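Local coordinates for carbohydrate-binding protein (Flavonifractor plautii, PDB 6N1B), which removes the acetyl group from N-acetylgalactosamine, probably as one step in the enzymatic conversion of blood group A antigen toward type O, at residues D56-E61 against A121-N126; Y129-A134 against L152-D157; Y69-T74 against S87-S92. All blocks are in the same frame, centred on the assembly; numbering follows the deposited sequence.

Contact 1 (D56-E61 against A121-N126); sequences DVVVLE and ADMVYN. With CA (calcium ion), chain D.
Strand 56-60 and strand 121-126 run almost parallel, 13° between their directions, with axes 6.2 Å apart. No backbone-to-backbone hydrogen bond joins them; the facing residues Asp56 and Asp122 meet instead through a calcium ion. Asp56 grips the metal with both carboxylate oxygens, OD1 at 2.4 Å and OD2 at 2.6 Å from the ion, while Asp122 gives OD1 alone, also 2.4 Å from the calcium. With CG anti to the backbone N (chi1 -160°), the Asp56 carboxylate reaches across, and its OD2 accepts Met123 N on the anti side but tilted out of the carboxylate plane (2.8 Å, 168° at hydrogen); with the two metal bonds this fixes its rotation. Four waters and Asp274 complete the metal shell, one water donating to both Val57 O and Met123 O. Arg336 bonds Asp56 OD1 and Asp122 OD1, probably offsetting negative charge. Further along, Val58 CG2 lies 3.2 Å from Met123 O and packs near Met123 CE, and Leu60 CD2 touches Tyr125 CG (3.8 Å). The contact joins the first strands of two adjacent sheets over a shared metal, consistent with neighbouring blades of a beta-propeller: strand 67-75 pairs with 52-60, and 131-140 with 116-126.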
loop_
_atom_site.group_PDB
_atom_site.type_symbol
_atom_site.label_atom_id
_atom_site.label_comp_id
_atom_site.label_asym_id
_atom_site.label_seq_id
_atom_site.Cartn_x
_atom_site.Cartn_y
_atom_site.Cartn_z
ATOM N N ASP A 56 2.570 -3.054 -1.261
ATOM C CA ASP A 56 3.131 -1.925 -1.998
ATOM C C ASP A 56 4.326 -2.418 -2.844
ATOM O O ASP A 56 5.274 -2.973 -2.221
ATOM C CB ASP A 56 3.498 -0.756 -1.098
ATOM C CG ASP A 56 3.589 0.509 -1.942
ATOM O OD1 ASP A 56 2.629 0.841 -2.669
ATOM O OD2 ASP A 56 4.702 1.143 -1.962
ATOM N N VAL A 57 4.158 -2.277 -4.158
ATOM C CA VAL A 57 5.133 -2.875 -5.036
ATOM C C VAL A 57 5.985 -1.793 -5.687
ATOM O O VAL A 57 5.465 -0.726 -6.044
ATOM C CB VAL A 57 4.386 -3.679 -6.122
ATOM C CG1 VAL A 57 5.339 -4.297 -7.124
ATOM C CG2 VAL A 57 3.612 -4.824 -5.475
ATOM N N VAL A 58 7.291 -2.050 -5.794
ATOM C CA VAL A 58 8.241 -1.224 -6.513
ATOM C C VAL A 58 8.724 -2.026 -7.738
ATOM O O VAL A 58 9.185 -3.144 -7.561
ATOM C CB VAL A 58 9.434 -0.831 -5.629
ATOM C CG1 VAL A 58 10.460 -0.067 -6.464
ATOM C CG2 VAL A 58 9.024 -0.014 -4.389
ATOM N N VAL A 59 8.504 -1.437 -8.907
ATOM C CA VAL A 59 8.959 -2.037 -10.170
ATOM C C VAL A 59 10.104 -1.212 -10.738
ATOM O O VAL A 59 9.897 -0.046 -11.034
ATOM C CB VAL A 59 7.809 -2.164 -11.225
ATOM C CG1 VAL A 59 8.311 -2.938 -12.459
ATOM C CG2 VAL A 59 6.621 -2.845 -10.587
ATOM N N LEU A 60 11.254 -1.800 -10.970
ATOM C CA LEU A 60 12.434 -1.112 -11.462
ATOM C C LEU A 60 12.786 -1.574 -12.876
ATOM O O LEU A 60 12.522 -2.692 -13.227
ATOM C CB LEU A 60 13.579 -1.492 -10.536
ATOM C CG LEU A 60 13.424 -1.196 -9.107
ATOM C CD1 LEU A 60 14.584 -1.804 -8.291
ATOM C CD2 LEU A 60 13.267 0.295 -8.771
ATOM N N GLU A 61 13.521 -0.669 -13.550
ATOM C CA GLU A 61 14.016 -0.848 -14.839
ATOM C C GLU A 61 15.154 -1.888 -14.943
ATOM O O GLU A 61 15.332 -2.673 -15.919
ATOM C CB GLU A 61 14.511 0.628 -15.345
ATOM C CG GLU A 61 13.991 1.808 -14.465
ATOM C CD GLU A 61 14.672 1.885 -13.061
ATOM O OE1 GLU A 61 15.967 1.620 -13.009
ATOM O OE2 GLU A 61 13.938 2.216 -12.068
ATOM N N ALA A 121 1.970 -0.429 4.998
ATOM C CA ALA A 121 3.298 -0.216 4.465
ATOM C C ALA A 121 3.250 0.384 3.051
ATOM O O ALA A 121 2.440 0.052 2.213
ATOM C CB ALA A 121 4.100 -1.460 4.480
ATOM N N ASP A 122 4.283 1.181 2.741
ATOM C CA ASP A 122 4.528 1.763 1.392
ATOM C C ASP A 122 6.000 1.995 1.221
ATOM O O ASP A 122 6.651 2.434 2.194
ATOM C CB ASP A 122 3.726 3.084 1.266
ATOM C CG ASP A 122 3.799 3.756 -0.099
ATOM O OD1 ASP A 122 2.961 3.460 -1.069
ATOM O OD2 ASP A 122 4.754 4.580 -0.255
ATOM N N MET A 123 6.557 1.624 0.062
ATOM C CA MET A 123 8.019 1.620 -0.136
ATOM C C MET A 123 8.347 2.353 -1.430
ATOM O O MET A 123 7.687 2.223 -2.465
ATOM C CB MET A 123 8.477 0.173 -0.179
ATOM C CG MET A 123 9.970 -0.072 -0.376
ATOM S SD MET A 123 10.486 -1.725 0.010
ATOM C CE MET A 123 9.730 -2.613 -1.326
ATOM N N VAL A 124 9.456 3.099 -1.318
ATOM C CA VAL A 124 10.021 3.886 -2.418
ATOM C C VAL A 124 11.462 3.486 -2.705
ATOM O O VAL A 124 12.214 3.291 -1.771
ATOM C CB VAL A 124 9.970 5.371 -2.023
ATOM C CG1 VAL A 124 10.361 6.302 -3.184
ATOM C CG2 VAL A 124 8.631 5.749 -1.626
ATOM N N TYR A 125 11.808 3.428 -3.983
ATOM C CA TYR A 125 13.212 3.365 -4.386
ATOM C C TYR A 125 13.812 4.750 -4.455
ATOM O O TYR A 125 13.257 5.643 -5.099
ATOM C CB TYR A 125 13.338 2.698 -5.748
ATOM C CG TYR A 125 14.761 2.643 -6.248
ATOM C CD1 TYR A 125 15.700 1.912 -5.570
ATOM C CD2 TYR A 125 15.146 3.364 -7.334
ATOM C CE1 TYR A 125 16.999 1.829 -5.962
ATOM C CE2 TYR A 125 16.478 3.305 -7.810
ATOM C CZ TYR A 125 17.416 2.576 -7.117
ATOM O OH TYR A 125 18.740 2.583 -7.551
ATOM N N ASN A 126 14.888 4.946 -3.716
ATOM C CA ASN A 126 15.635 6.205 -3.679
ATOM C C ASN A 126 16.878 6.012 -4.622
ATOM O O ASN A 126 17.800 5.319 -4.277
ATOM C CB ASN A 126 16.085 6.505 -2.250
ATOM C CG ASN A 126 16.728 7.859 -2.139
ATOM O OD1 ASN A 126 17.571 8.198 -2.950
ATOM N ND2 ASN A 126 16.433 8.589 -1.034
HETATM CA CA CA D . 3.585 2.969 -3.377
HETATM O O HOH W 1 5.739 1.712 -4.591
HETATM O O HOH W 2 5.688 4.019 -2.708
HETATM O O HOH W 3 3.152 2.324 -5.589
HETATM O O HOH W 4 3.608 5.319 -3.857
#

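Contact 2 (Y129-A134 against L152-D157); sequences YDAMMA and LRISYD
The Tyr156 ring meets Tyr129-Ala134 at its rim: Tyr129 O lies in the ring plane, 3.8 Å from Tyr156 CE1, and Asp130 O is also near that plane. Ala131 CB comes in obliquely, 3.8 Å from Tyr156 CD1. The ring gets there because CG stands anti to the carbonyl carbon (chi1 -58°), which brings it back toward the opposing segment although the CB bond leaves it. Outside the pair, Tyr156 OH bonds Trp174 NE1, and Arg183 binds both Tyr129 O and Asp130 O, so the two carbonyls beside the ring are engaged.

Beyond the ring the backbones form an antiparallel hairpin, its strand directions 163° apart. Met132 and Ser155 make a hydrogen-bonded pair, with Ser155 N to Met132 O at 2.9 Å, and Ala134 and Arg153 make the next, with Ala134 N to Arg153 O at 2.8 Å. Between them, the non-hydrogen-bonded pair Met133 and Ile154 shares one face of the sheet, where Met133 CB packs on Leu152 CD1 (3.8 Å) and Ala131 CB on Ile154 CG2 (4.0 Å). Trp174 covers this side. Arg153 and Ser155 point to the other; the Arg153 guanidinium leads away to Trp161 O and a salt bridge with Glu108.

Asp130 and Ala131 both face Asn126, which makes a G1 beta bulge where strand 131-140 starts. Strand 131-140 runs between 116-126 and 148-155 in a four-stranded antiparallel sheet, probably one propeller blade, with 193-198 beyond.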
loop_
_atom_site.group_PDB
_atom_site.type_symbol
_atom_site.label_atom_id
_atom_site.label_comp_id
_atom_site.label_asym_id
_atom_site.label_seq_id
_atom_site.Cartn_x
_atom_site.Cartn_y
_atom_site.Cartn_z
ATOM N N TYR A 129 20.492 7.278 -3.461
ATOM C CA TYR A 129 21.157 6.495 -2.481
ATOM C C TYR A 129 21.213 5.007 -2.896
ATOM O O TYR A 129 21.794 4.173 -2.122
ATOM C CB TYR A 129 20.454 6.625 -1.103
ATOM C CG TYR A 129 20.718 7.950 -0.465
ATOM C CD1 TYR A 129 20.077 9.158 -0.937
ATOM C CD2 TYR A 129 21.528 8.061 0.622
ATOM C CE1 TYR A 129 20.264 10.366 -0.299
ATOM C CE2 TYR A 129 21.773 9.323 1.264
ATOM C CZ TYR A 129 21.116 10.443 0.814
ATOM O OH TYR A 129 21.321 11.670 1.429
ATOM N N ASP A 130 20.577 4.626 -4.010
ATOM C CA ASP A 130 20.388 3.281 -4.489
ATOM C C ASP A 130 19.874 2.365 -3.322
ATOM O O ASP A 130 20.482 1.336 -2.985
ATOM C CB ASP A 130 21.674 2.766 -5.076
ATOM C CG ASP A 130 21.514 1.432 -5.771
ATOM O OD1 ASP A 130 20.461 1.114 -6.340
ATOM O OD2 ASP A 130 22.605 0.725 -5.880
ATOM N N ALA A 131 18.805 2.803 -2.713
ATOM C CA ALA A 131 18.301 2.208 -1.448
ATOM C C ALA A 131 16.781 2.218 -1.470
ATOM O O ALA A 131 16.193 3.119 -2.095
ATOM C CB ALA A 131 18.778 2.976 -0.226
ATOM N N MET A 132 16.155 1.244 -0.848
ATOM C CA MET A 132 14.719 1.247 -0.584
ATOM C C MET A 132 14.418 1.871 0.762
ATOM O O MET A 132 15.108 1.690 1.755
ATOM C CB MET A 132 14.171 -0.213 -0.587
ATOM C CG MET A 132 14.260 -0.928 -1.969
ATOM S SD MET A 132 13.155 -0.240 -3.173
ATOM C CE MET A 132 13.639 -1.302 -4.542
ATOM N N MET A 133 13.261 2.606 0.741
ATOM C CA MET A 133 12.747 3.288 1.939
ATOM C C MET A 133 11.328 2.712 2.214
ATOM O O MET A 133 10.457 2.938 1.407
ATOM C CB MET A 133 12.666 4.785 1.676
ATOM C CG MET A 133 13.978 5.439 1.252
ATOM S SD MET A 133 13.838 7.196 0.860
ATOM C CE MET A 133 13.723 7.918 2.497
ATOM N N ALA A 134 11.237 1.911 3.294
ATOM C CA ALA A 134 9.993 1.255 3.593
ATOM C C ALA A 134 9.314 1.991 4.813
ATOM O O ALA A 134 9.892 2.019 5.922
ATOM C CB ALA A 134 10.238 -0.212 3.981
ATOM N N LEU A 152 9.926 4.313 9.503
ATOM C CA LEU A 152 10.747 4.117 8.295
ATOM C C LEU A 152 11.926 3.208 8.598
ATOM O O LEU A 152 12.643 3.404 9.631
ATOM C CB LEU A 152 11.245 5.459 7.834
ATOM C CG LEU A 152 12.324 5.529 6.763
ATOM C CD1 LEU A 152 11.874 4.919 5.430
ATOM C CD2 LEU A 152 12.783 6.961 6.556
ATOM N N ARG A 153 12.099 2.223 7.722
ATOM C CA ARG A 153 13.362 1.424 7.704
ATOM C C ARG A 153 13.867 1.474 6.266
ATOM O O ARG A 153 13.111 1.376 5.311
ATOM C CB ARG A 153 13.096 -0.051 8.095
ATOM C CG ARG A 153 12.919 -0.239 9.620
ATOM C CD ARG A 153 12.526 -1.681 9.968
ATOM N NE ARG A 153 12.386 -1.864 11.411
ATOM C CZ ARG A 153 13.315 -2.331 12.248
ATOM N NH1 ARG A 153 14.497 -2.717 11.816
ATOM N NH2 ARG A 153 13.031 -2.427 13.558
ATOM N N ILE A 154 15.217 1.575 6.143
ATOM C CA ILE A 154 15.887 1.694 4.839
ATOM C C ILE A 154 16.777 0.461 4.627
ATOM O O ILE A 154 17.307 -0.129 5.615
ATOM C CB ILE A 154 16.743 2.984 4.852
ATOM C CG1 ILE A 154 15.840 4.216 4.912
ATOM C CG2 ILE A 154 17.734 3.079 3.681
ATOM C CD1 ILE A 154 16.508 5.511 5.300
ATOM N N SER A 155 16.926 0.064 3.344
ATOM C CA SER A 155 17.833 -1.035 3.060
ATOM C C SER A 155 18.672 -0.704 1.826
ATOM O O SER A 155 18.145 -0.168 0.823
ATOM C CB SER A 155 17.040 -2.324 2.780
ATOM O OG SER A 155 17.880 -3.464 2.537
ATOM N N TYR A 156 19.958 -1.097 1.912
ATOM C CA TYR A 156 20.863 -1.105 0.809
ATOM C C TYR A 156 20.962 -2.448 0.042
ATOM O O TYR A 156 21.287 -2.438 -1.177
ATOM C CB TYR A 156 22.244 -0.658 1.224
ATOM C CG TYR A 156 22.361 0.696 1.825
ATOM C CD1 TYR A 156 22.234 1.839 0.987
ATOM C CD2 TYR A 156 22.607 0.941 3.136
ATOM C CE1 TYR A 156 22.452 3.120 1.508
ATOM C CE2 TYR A 156 22.832 2.226 3.682
ATOM C CZ TYR A 156 22.762 3.323 2.835
ATOM O OH TYR A 156 22.985 4.588 3.311
ATOM N N ASP A 157 20.815 -3.525 0.799
ATOM C CA ASP A 157 21.110 -4.861 0.291
ATOM C C ASP A 157 19.906 -5.742 0.123
ATOM O O ASP A 157 20.019 -6.844 -0.398
ATOM C CB ASP A 157 22.176 -5.596 1.186
ATOM C CG ASP A 157 21.683 -5.909 2.575
ATOM O OD1 ASP A 157 20.521 -5.643 2.919
ATOM O OD2 ASP A 157 22.532 -6.420 3.355
#

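Contact 3 (Y69-T74 against S87-S92); sequences YWAVYT and SIVASS
Ala90 CB sits squarely over the six-membered ring of Trp70, 3.6 Å from that ring's centroid and only 4° off its normal, a CH-pi contact with the methyl centred on the face. The same indole receives Ile88 CG2 at its edge, in plane, 3.9 Å from Trp70 CZ3. Ile88 turns its other branch to Val72, its partner in a non-hydrogen-bonded pair, CD1 lying 3.9 Å from Val72 CB. These side chains share one face of the sheet, and Met123 of strand 116-126 packs against Trp70, Val72 and Ile88.

On the opposite face Tyr73 CG stands in the crowded position between its backbone N and carbonyl carbon (chi1 62°), which folds the ring over Ser87. Ser87 CB lies above it, 3.8 Å from the Tyr73 ring centroid and offset toward the rim. Val89 CG2 crosses to Tyr73 CE1 at 3.8 Å, and its side chain runs at about a right angle to that of the tyrosine.

Both faces belong to an antiparallel hairpin, 160° between strand directions, forming the middle and last strands of what is probably one blade of a five-bladed beta-propeller. Three hydrogen-bonded pairs, Tyr69 with Ser91, Ala71 with Val89 and Tyr73 with Ser87, hold it, the bond from Ala71 N to Val89 O measuring 2.9 Å.

Toward the polar margin, Ser91 O lies near the plane of the Tyr69 ring at its edge, 3.4 Å from CD1 of that tyrosine. Tyr69 OH bonds Arg353, Tyr73 OH bonds Pro39 O, and Ser91 OG binds His96 O.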
loop_
_atom_site.group_PDB
_atom_site.type_symbol
_atom_site.label_atom_id
_atom_site.label_comp_id
_atom_site.label_asym_id
_atom_site.label_seq_id
_atom_site.Cartn_x
_atom_site.Cartn_y
_atom_site.Cartn_z
ATOM N N TYR A 69 11.525 -6.525 -9.049
ATOM C CA TYR A 69 10.292 -6.272 -8.287
ATOM C C TYR A 69 10.594 -6.484 -6.841
ATOM O O TYR A 69 11.123 -7.522 -6.385
ATOM C CB TYR A 69 9.197 -7.205 -8.665
ATOM C CG TYR A 69 8.765 -7.195 -10.099
ATOM C CD1 TYR A 69 9.465 -7.853 -11.107
ATOM C CD2 TYR A 69 7.550 -6.617 -10.545
ATOM C CE1 TYR A 69 9.009 -7.941 -12.410
ATOM C CE2 TYR A 69 7.056 -6.700 -11.790
ATOM C CZ TYR A 69 7.804 -7.363 -12.745
ATOM O OH TYR A 69 7.288 -7.495 -14.023
ATOM N N TRP A 70 10.172 -5.496 -6.015
ATOM C CA TRP A 70 10.285 -5.547 -4.532
ATOM C C TRP A 70 8.932 -5.188 -3.965
ATOM O O TRP A 70 8.319 -4.221 -4.500
ATOM C CB TRP A 70 11.361 -4.603 -4.029
ATOM C CG TRP A 70 12.728 -5.161 -4.358
ATOM C CD1 TRP A 70 13.407 -5.115 -5.560
ATOM C CD2 TRP A 70 13.505 -5.980 -3.473
ATOM N NE1 TRP A 70 14.535 -5.875 -5.452
ATOM C CE2 TRP A 70 14.661 -6.394 -4.195
ATOM C CE3 TRP A 70 13.386 -6.386 -2.153
ATOM C CZ2 TRP A 70 15.637 -7.235 -3.622
ATOM C CZ3 TRP A 70 14.379 -7.168 -1.570
ATOM C CH2 TRP A 70 15.471 -7.573 -2.309
ATOM N N ALA A 71 8.465 -5.883 -2.936
ATOM C CA ALA A 71 7.207 -5.550 -2.337
ATOM C C ALA A 71 7.364 -5.532 -0.829
ATOM O O ALA A 71 8.007 -6.393 -0.226
ATOM C CB ALA A 71 6.080 -6.492 -2.779
ATOM N N VAL A 72 6.647 -4.575 -0.206
ATOM C CA VAL A 72 6.382 -4.626 1.242
ATOM C C VAL A 72 4.894 -4.910 1.442
ATOM O O VAL A 72 4.084 -4.562 0.571
ATOM C CB VAL A 72 6.832 -3.308 1.900
ATOM C CG1 VAL A 72 5.980 -2.083 1.449
ATOM C CG2 VAL A 72 6.879 -3.430 3.471
ATOM N N TYR A 73 4.550 -5.575 2.516
ATOM C CA TYR A 73 3.179 -5.935 2.751
ATOM C C TYR A 73 3.049 -6.262 4.241
ATOM O O TYR A 73 4.034 -6.297 4.996
ATOM C CB TYR A 73 2.770 -7.175 1.898
ATOM C CG TYR A 73 3.545 -8.428 2.203
ATOM C CD1 TYR A 73 4.879 -8.579 1.785
ATOM C CD2 TYR A 73 3.031 -9.417 2.965
ATOM C CE1 TYR A 73 5.605 -9.664 2.127
ATOM C CE2 TYR A 73 3.793 -10.556 3.332
ATOM C CZ TYR A 73 5.052 -10.642 2.867
ATOM O OH TYR A 73 5.827 -11.752 3.184
ATOM N N THR A 74 1.799 -6.504 4.686
ATOM C CA THR A 74 1.595 -6.934 6.112
ATOM C C THR A 74 0.680 -8.141 6.127
ATOM O O THR A 74 -0.427 -8.092 5.577
ATOM C CB THR A 74 0.913 -5.838 6.904
ATOM O OG1 THR A 74 -0.204 -5.302 6.152
ATOM C CG2 THR A 74 1.836 -4.717 7.241
ATOM N N SER A 87 6.662 -6.725 6.094
ATOM C CA SER A 87 7.361 -7.876 5.571
ATOM C C SER A 87 7.777 -7.557 4.128
ATOM O O SER A 87 7.093 -6.801 3.433
ATOM C CB SER A 87 6.430 -9.096 5.647
ATOM O OG SER A 87 6.139 -9.443 7.008
ATOM N N ILE A 88 8.888 -8.196 3.700
ATOM C CA ILE A 88 9.449 -7.930 2.361
ATOM C C ILE A 88 9.527 -9.237 1.542
ATOM O O ILE A 88 9.947 -10.307 2.084
ATOM C CB ILE A 88 10.861 -7.352 2.506
ATOM C CG1 ILE A 88 10.832 -5.980 3.169
ATOM C CG2 ILE A 88 11.697 -7.346 1.212
ATOM C CD1 ILE A 88 10.338 -4.864 2.250
ATOM N N VAL A 89 9.182 -9.103 0.260
ATOM C CA VAL A 89 9.482 -10.147 -0.719
ATOM C C VAL A 89 10.055 -9.444 -1.972
ATOM O O VAL A 89 9.924 -8.225 -2.174
ATOM C CB VAL A 89 8.258 -11.024 -1.066
ATOM C CG1 VAL A 89 7.992 -12.034 0.035
ATOM C CG2 VAL A 89 7.032 -10.194 -1.400
ATOM N N ALA A 90 10.626 -10.247 -2.874
ATOM C CA ALA A 90 11.143 -9.854 -4.140
ATOM C C ALA A 90 10.722 -10.830 -5.241
ATOM O O ALA A 90 10.324 -11.974 -4.898
ATOM C CB ALA A 90 12.673 -9.654 -4.147
ATOM N N SER A 91 10.792 -10.390 -6.509
ATOM C CA SER A 91 10.373 -11.214 -7.594
ATOM C C SER A 91 11.083 -10.814 -8.837
ATOM O O SER A 91 11.445 -9.642 -9.010
ATOM C CB SER A 91 8.811 -11.037 -7.755
ATOM O OG SER A 91 8.355 -11.817 -8.809
ATOM N N SER A 92 11.200 -11.758 -9.773
ATOM C CA SER A 92 11.604 -11.473 -11.119
ATOM C C SER A 92 10.470 -11.207 -12.134
ATOM O O SER A 92 10.728 -10.873 -13.262
ATOM C CB SER A 92 12.533 -12.558 -11.653
ATOM O OG SER A 92 11.818 -13.722 -11.723
#

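In the fold
Contact 1 sits between the other two, its centre about 9 Å from that of contact 3 and about 10 Å from that of contact 2. Backbone pairing probably continues from it into both: Asp56 N lies 2.8 Å from Val72 O, and Asn126 N 2.8 Å from Ala131 O. Tyr125 OH reaches Asp130 OD1 (2.6 Å), a further probable hydrogen bond. Contacts 2 and 3 each continue the sheet of one of the two strands that share the calcium. Another calcium, probably the one bound by Asp120 and His272, lies about 9 Å from the Ala121 side chain; Asp120 follows Cys119 of the glycan pocket on strand 116-126. The Tyr73 side chain remains about 13 Å from the bound alpha-D-galactopyranose.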